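Local structure of 4-oxalocrotonate decarboxylase NahK (Pseudomonas putida, 5D2K) at residues H21-N24 / A25-N28; V164-N167 / A168-T171; V217-L220 / A221-A225. The protein catalyses the metal-assisted decarboxylation of (3E)-2-oxohex-3-enedioate to 2-oxopent-4-enoate and carbon dioxide in the bacterial breakdown of naphthalene. The protein carries 1 engineered substitution. One frame throughout, in Å; residues are numbered along the deposited sequence. Where two conformers were deposited one is given.

Contact 1. Residues H21-N24 / A25-N28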
loop_
_atom_site.group_PDB
_atom_site.type_symbol
_atom_site.label_atom_id
_atom_site.label_comp_id
_atom_site.label_asym_id
_atom_site.label_seq_id
_atom_site.Cartn_x
_atom_site.Cartn_y
_atom_site.Cartn_z
ATOM N N HIS A 21 -13.165 -12.755 -9.346
ATOM C CA HIS A 21 -12.058 -13.678 -9.590
ATOM C C HIS A 21 -10.790 -13.275 -8.816
ATOM O O HIS A 21 -10.170 -14.085 -8.099
ATOM C CB HIS A 21 -11.826 -13.720 -11.103
ATOM C CG HIS A 21 -10.590 -14.443 -11.526
ATOM N ND1 HIS A 21 -10.506 -15.820 -11.561
ATOM C CD2 HIS A 21 -9.397 -13.979 -11.966
ATOM C CE1 HIS A 21 -9.306 -16.170 -11.985
ATOM N NE2 HIS A 21 -8.616 -15.074 -12.243
ATOM N N ILE A 22 -10.432 -12.003 -8.919
ATOM C CA ILE A 22 -9.216 -11.521 -8.288
ATOM C C ILE A 22 -9.390 -11.474 -6.768
ATOM O O ILE A 22 -8.487 -11.863 -6.012
ATOM C CB ILE A 22 -8.835 -10.133 -8.851
ATOM C CG1 ILE A 22 -8.450 -10.266 -10.325
ATOM C CG2 ILE A 22 -7.696 -9.491 -8.051
ATOM C CD1 ILE A 22 -8.203 -8.934 -11.019
ATOM N N GLU A 23 -10.553 -11.009 -6.308
ATOM C CA GLU A 23 -10.792 -10.995 -4.867
ATOM C C GLU A 23 -10.761 -12.404 -4.271
ATOM O O GLU A 23 -10.238 -12.614 -3.165
ATOM C CB GLU A 23 -12.120 -10.328 -4.524
ATOM C CG GLU A 23 -12.213 -10.153 -3.008
ATOM C CD GLU A 23 -13.565 -9.687 -2.520
ATOM O OE1 GLU A 23 -14.603 -10.143 -3.052
ATOM O OE2 GLU A 23 -13.602 -8.867 -1.586
ATOM N N ASN A 24 -11.309 -13.379 -4.999
ATOM C CA ASN A 24 -11.344 -14.742 -4.475
ATOM C C ASN A 24 -9.944 -15.315 -4.268
ATOM O O ASN A 24 -9.730 -16.124 -3.364
ATOM C CB ASN A 24 -12.169 -15.663 -5.398
ATOM C CG ASN A 24 -13.652 -15.534 -5.159
ATOM O OD1 ASN A 24 -14.081 -14.990 -4.151
ATOM N ND2 ASN A 24 -14.447 -16.076 -6.076
ATOM N N ALA A 25 -8.983 -14.890 -5.084
ATOM C CA ALA A 25 -7.604 -15.331 -4.899
ATOM C C ALA A 25 -7.051 -14.851 -3.542
ATOM O O ALA A 25 -6.343 -15.579 -2.853
ATOM C CB ALA A 25 -6.728 -14.837 -6.058
ATOM N N GLU A 26 -7.395 -13.629 -3.150
ATOM C CA GLU A 26 -7.008 -13.136 -1.838
ATOM C C GLU A 26 -7.738 -13.872 -0.707
ATOM O O GLU A 26 -7.114 -14.368 0.251
ATOM C CB GLU A 26 -7.288 -11.633 -1.755
ATOM C CG GLU A 26 -6.980 -11.017 -0.396
ATOM C CD GLU A 26 -8.190 -10.365 0.266
ATOM O OE1 GLU A 26 -9.151 -9.967 -0.436
ATOM O OE2 GLU A 26 -8.154 -10.247 1.516
ATOM N N LEU A 27 -9.067 -13.924 -0.811
ATOM C CA LEU A 27 -9.891 -14.518 0.242
ATOM C C LEU A 27 -9.661 -16.016 0.423
ATOM O O LEU A 27 -9.873 -16.550 1.512
ATOM C CB LEU A 27 -11.370 -14.264 -0.049
ATOM C CG LEU A 27 -11.758 -12.791 -0.052
ATOM C CD1 LEU A 27 -13.221 -12.668 -0.430
ATOM C CD2 LEU A 27 -11.498 -12.203 1.323
ATOM N N ASN A 28 -9.233 -16.690 -0.639
ATOM C CA ASN A 28 -9.038 -18.134 -0.574
ATOM C C ASN A 28 -7.589 -18.573 -0.759
ATOM O O ASN A 28 -7.299 -19.760 -0.937
ATOM C CB ASN A 28 -9.955 -18.804 -1.600
ATOM C CG ASN A 28 -11.420 -18.545 -1.298
ATOM O OD1 ASN A 28 -12.016 -19.229 -0.463
ATOM N ND2 ASN A 28 -11.999 -17.537 -1.942
#
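E23 O receives L27 N at 2.9 Å, an i to i+4 bond, while two residues earlier A25 N makes only weak bonds, to H21 O and I22 O. This is the last turn of helix 12-27, and N28 is the first residue to leave helical backbone angles. N24 O ends the helix as a double acceptor. N28 N reaches it at 2.8 Å, tilted from the carbonyl plane, and N28 ND2 at 3.0 Å, in that plane and on a lone pair. N28 CG stands beside its own backbone N (chi1 -62°), which turns the amide back to the helix end; the side chains of N24 and N28 run side by side with their amide planes 79° apart. One residue before N28, L27 lies against the acid of E23: the E23 side chain is extended, and its CD lies 3.7 Å from L27 CD1. That carboxylate is held by R57, K58 and R61, and E26 binds K58 and Y94, so the basic residues probably offset the two nearby acids. The whole is a helix C-terminus, closed by an asparagine that bonds back through both backbone and side-chain nitrogen.

Contact 2. Residues V164-N167 / A168-T171. With OOG (2-oxoadipic acid), chain D.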
loop_
_atom_site.group_PDB
_atom_site.type_symbol
_atom_site.label_atom_id
_atom_site.label_comp_id
_atom_site.label_asym_id
_atom_site.label_seq_id
_atom_site.Cartn_x
_atom_site.Cartn_y
_atom_site.Cartn_z
ATOM N N VAL A 164 -2.628 -3.160 -10.324
ATOM C CA VAL A 164 -3.688 -2.250 -9.922
ATOM C C VAL A 164 -4.997 -3.004 -9.699
ATOM O O VAL A 164 -5.686 -2.770 -8.712
ATOM C CB VAL A 164 -3.889 -1.137 -10.967
ATOM C CG1 VAL A 164 -5.190 -0.395 -10.726
ATOM C CG2 VAL A 164 -2.709 -0.171 -10.924
ATOM N N ALA A 165 -5.337 -3.904 -10.620
ATOM C CA ALA A 165 -6.568 -4.676 -10.512
ATOM C C ALA A 165 -6.592 -5.539 -9.244
ATOM O O ALA A 165 -7.663 -5.806 -8.695
ATOM C CB ALA A 165 -6.750 -5.557 -11.757
ATOM N N ASP A 166 -5.404 -5.976 -8.814
ATOM C CA ASP A 166 -5.191 -6.752 -7.583
ATOM C C ASP A 166 -4.952 -5.846 -6.356
ATOM O O ASP A 166 -4.285 -6.234 -5.387
ATOM C CB ASP A 166 -4.002 -7.710 -7.803
ATOM C CG ASP A 166 -3.778 -8.690 -6.655
ATOM O OD1 ASP A 166 -4.753 -9.183 -6.061
ATOM O OD2 ASP A 166 -2.593 -8.974 -6.361
ATOM N N ASN A 167 -5.510 -4.639 -6.399
ATOM C CA ASN A 167 -5.431 -3.708 -5.279
ATOM C C ASN A 167 -3.996 -3.479 -4.794
ATOM O O ASN A 167 -3.729 -3.405 -3.594
ATOM C CB ASN A 167 -6.305 -4.191 -4.118
ATOM C CG ASN A 167 -6.521 -3.107 -3.081
ATOM O OD1 ASN A 167 -6.522 -1.925 -3.420
ATOM N ND2 ASN A 167 -6.677 -3.496 -1.821
ATOM N N ALA A 168 -3.083 -3.367 -5.750
ATOM C CA ALA A 168 -1.673 -3.084 -5.464
ATOM C C ALA A 168 -1.081 -4.045 -4.420
ATOM O O ALA A 168 -0.262 -3.647 -3.601
ATOM C CB ALA A 168 -1.512 -1.633 -5.016
ATOM N N SER A 169 -1.491 -5.314 -4.483
ATOM C CA SER A 169 -0.907 -6.395 -3.667
ATOM C C SER A 169 -1.159 -6.246 -2.160
ATOM O O SER A 169 -0.498 -6.892 -1.344
ATOM C CB SER A 169 0.605 -6.499 -3.917
ATOM O OG SER A 169 0.905 -6.567 -5.311
ATOM N N SER A 170 -2.126 -5.419 -1.784
ATOM C CA SER A 170 -2.356 -5.156 -0.368
ATOM C C SER A 170 -2.894 -6.382 0.358
ATOM O O SER A 170 -3.680 -7.153 -0.208
ATOM C CB SER A 170 -3.338 -3.997 -0.201
ATOM O OG SER A 170 -2.883 -2.832 -0.873
ATOM N N THR A 171 -2.509 -6.551 1.621
ATOM C CA THR A 171 -3.099 -7.637 2.404
ATOM C C THR A 171 -3.035 -7.432 3.932
ATOM O O THR A 171 -4.002 -7.767 4.618
ATOM C CB THR A 171 -2.457 -9.014 2.006
ATOM O OG1 THR A 171 -3.397 -10.071 2.243
ATOM C CG2 THR A 171 -1.143 -9.306 2.747
HETATM C C2 OOG D . 2.938 -3.540 -5.295
HETATM C C3 OOG D . 2.804 -2.828 -3.960
HETATM C C4 OOG D . 3.675 -1.589 -3.922
HETATM C C6 OOG D . 4.870 -0.060 -2.180
HETATM O O4 OOG D . 4.920 0.422 -1.024
HETATM O O3 OOG D . 5.754 0.217 -3.031
HETATM C C5 OOG D . 3.741 -0.995 -2.532
HETATM C C1 OOG D . 3.952 -4.661 -5.186
HETATM O O1 OOG D . 3.604 -5.867 -5.352
HETATM O O2 OOG D . 5.154 -4.381 -4.936
HETATM O O5 OOG D . 2.918 -1.236 -1.675
HETATM O O HOH W 1 -0.411 -7.801 -7.465
HETATM O O HOH W 2 -6.470 -6.449 -1.400
#
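S170 OG lies beside its own backbone N (chi1 -56°), and this torsion brings the hydroxyl over to N167 O, to which it donates at 2.9 Å, almost in line with the carbonyl bond. S170 N donates to the same oxygen at 3.1 Å from above the carbonyl plane, so N167 O is gripped twice by one residue. S169 takes a similar torsion (chi1 -51°), but its CB leads away from 164-167 and its OG donates instead to carboxylate oxygen O1 of 2-oxoadipic acid at 2.8 Å. A water donates to S169 OG and to D166 OD2, the latter at 2.7 Å, and thus links the ligand-binding hydroxyl to an acid whose OD1 is in a salt bridge with R152. D166 probably acts as a second-shell residue that helps to position S169. The backbone ties the same pair together, S169 N donating to D166 O at 3.1 Å. A second water accepts from N167 ND2 and donates to S170 O, while N167 OD1 takes the backbone N-H of F90. N167, with positive phi, is the C-prime residue of a Schellman motif, its N bonded to V164 O at 3.0 Å and A168 N paired with V163 O. A168 and S169 also have positive phi, and the chain turns sharply into the pocket, where A168 O comes within 3.2 Å of C3 of the ligand and also accepts from K69 NZ. The turn joins helix 160-165 to strand 170-175: V164 packs on helix 44-60 and strand 87-92, A165 touches I22 of helix 12-27, and the S170 side chain lies near K69 and the magnesium ligand E147.

Contact 3. Residues V217-L220 / A221-A225. With EDO (1,2-ethanediol), chain H.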
loop_
_atom_site.group_PDB
_atom_site.type_symbol
_atom_site.label_atom_id
_atom_site.label_comp_id
_atom_site.label_asym_id
_atom_site.label_seq_id
_atom_site.Cartn_x
_atom_site.Cartn_y
_atom_site.Cartn_z
ATOM N N VAL A 217 1.454 11.871 -0.996
ATOM C CA VAL A 217 0.102 12.280 -0.637
ATOM C C VAL A 217 -0.476 13.199 -1.729
ATOM O O VAL A 217 -1.628 13.042 -2.138
ATOM C CB VAL A 217 0.061 12.994 0.740
ATOM C CG1 VAL A 217 -1.359 13.480 1.062
ATOM C CG2 VAL A 217 0.560 12.069 1.845
ATOM N N ALA A 218 0.321 14.158 -2.197
ATOM C CA ALA A 218 -0.133 15.046 -3.272
ATOM C C ALA A 218 -0.442 14.232 -4.523
ATOM O O ALA A 218 -1.472 14.434 -5.172
ATOM C CB ALA A 218 0.930 16.126 -3.573
ATOM N N MET A 219 0.436 13.286 -4.841
ATOM C CA MET A 219 0.228 12.459 -6.018
ATOM C C MET A 219 -1.050 11.628 -5.894
ATOM O O MET A 219 -1.793 11.485 -6.861
ATOM C CB MET A 219 1.425 11.547 -6.263
ATOM C CG MET A 219 1.282 10.739 -7.527
ATOM S SD MET A 219 2.743 9.784 -7.921
ATOM C CE MET A 219 3.884 11.115 -8.293
ATOM N N LEU A 220 -1.310 11.091 -4.704
ATOM C CA LEU A 220 -2.534 10.327 -4.484
ATOM C C LEU A 220 -3.770 11.190 -4.758
ATOM O O LEU A 220 -4.713 10.732 -5.411
ATOM C CB LEU A 220 -2.570 9.764 -3.057
ATOM C CG LEU A 220 -3.839 9.043 -2.593
ATOM C CD1 LEU A 220 -4.100 7.807 -3.458
ATOM C CD2 LEU A 220 -3.699 8.650 -1.136
ATOM N N ALA A 221 -3.770 12.428 -4.279
ATOM C CA ALA A 221 -4.897 13.318 -4.533
ATOM C C ALA A 221 -5.095 13.498 -6.033
ATOM O O ALA A 221 -6.228 13.460 -6.537
ATOM C CB ALA A 221 -4.694 14.683 -3.839
ATOM N N ASN A 222 -3.989 13.670 -6.746
ATOM C CA ASN A 222 -4.070 13.887 -8.188
ATOM C C ASN A 222 -4.553 12.643 -8.937
ATOM O O ASN A 222 -5.369 12.752 -9.856
ATOM C CB ASN A 222 -2.717 14.374 -8.707
ATOM C CG ASN A 222 -2.402 15.779 -8.211
ATOM O OD1 ASN A 222 -3.318 16.560 -7.951
ATOM N ND2 ASN A 222 -1.118 16.093 -8.053
ATOM N N LEU A 223 -4.098 11.466 -8.515
ATOM C CA LEU A 223 -4.559 10.221 -9.137
ATOM C C LEU A 223 -6.055 10.005 -8.902
ATOM O O LEU A 223 -6.796 9.601 -9.814
ATOM C CB LEU A 223 -3.757 9.026 -8.605
ATOM C CG LEU A 223 -2.299 8.968 -9.062
ATOM C CD1 LEU A 223 -1.516 7.903 -8.306
ATOM C CD2 LEU A 223 -2.256 8.702 -10.566
ATOM N N LEU A 224 -6.506 10.275 -7.681
ATOM C CA LEU A 224 -7.907 10.082 -7.336
ATOM C C LEU A 224 -8.786 11.036 -8.134
ATOM O O LEU A 224 -9.882 10.664 -8.538
ATOM C CB LEU A 224 -8.129 10.272 -5.829
ATOM C CG LEU A 224 -7.618 9.147 -4.928
ATOM C CD1 LEU A 224 -7.641 9.616 -3.476
ATOM C CD2 LEU A 224 -8.468 7.890 -5.082
ATOM N N ALA A 225 -8.283 12.245 -8.387
ATOM C CA ALA A 225 -9.058 13.253 -9.111
ATOM C C ALA A 225 -9.400 12.814 -10.535
ATOM O O ALA A 225 -10.401 13.271 -11.107
ATOM C CB ALA A 225 -8.300 14.579 -9.134
HETATM C C1 EDO H . -7.040 6.543 -11.432
HETATM O O1 EDO H . -7.619 7.099 -10.231
HETATM C C2 EDO H . -5.568 6.930 -11.565
HETATM O O2 EDO H . -5.134 6.739 -12.924
#
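L223 N donates to M219 O at 2.8 Å, and L224 N donates to L220 O at 2.9 Å. With A221 N on V217 O and N222 N on A218 O, both at 3.1 Å, they form the regular i to i+4 ladder of helix 213-225. N222 has CG beside its backbone N (chi1 -69°), which lays the amide against the preceding turn near A218 O; its OD1 accepts from C130 N. L223 O accepts from a 1,2-ethanediol hydroxyl, O1, at 2.7 Å, a molecule probably from the crystallisation liquor and also bonded to E226 and Y88. Outward from the backbone, in the conformer given, M219 runs side by side with L223 in the same direction, CG of the one facing CD1 of the other, and both rest on M70. L220 and L224 cross at an angle. L220 CG is anti to the backbone N (chi1 174°), whereas L224 CG stands beside its own, and the two chains converge on the Y88 side. L220 also packs on L68 and M70, so the leucine face lies on strands 65-71 and 87-92. The closest apolar approach between L220 and L224 is L220 CG to L224 CD1, 3.9 Å.

The three contacts come in series along the chain, each between residues close in sequence. Contact 1 ends helix 12-27, contact 2 carries helix 160-165 into strand 170-175, and contact 3 lies in helix 213-225. Contacts 1 and 2 touch, with centres about 11 Å apart: I22 CG2 packs 3.6 Å from D166 OD1. Contact 3 stands apart, its centre about 17 Å from that of contact 2 and about 27 Å from that of contact 1. Contacts 2 and 3 meet the same mixed sheet: contact 2 leads into its strand 170-175, while contact 3 packs on strands 65-71 and 87-92. Of the three, contact 2 alone bonds 2-oxoadipic acid, with the other two set further out.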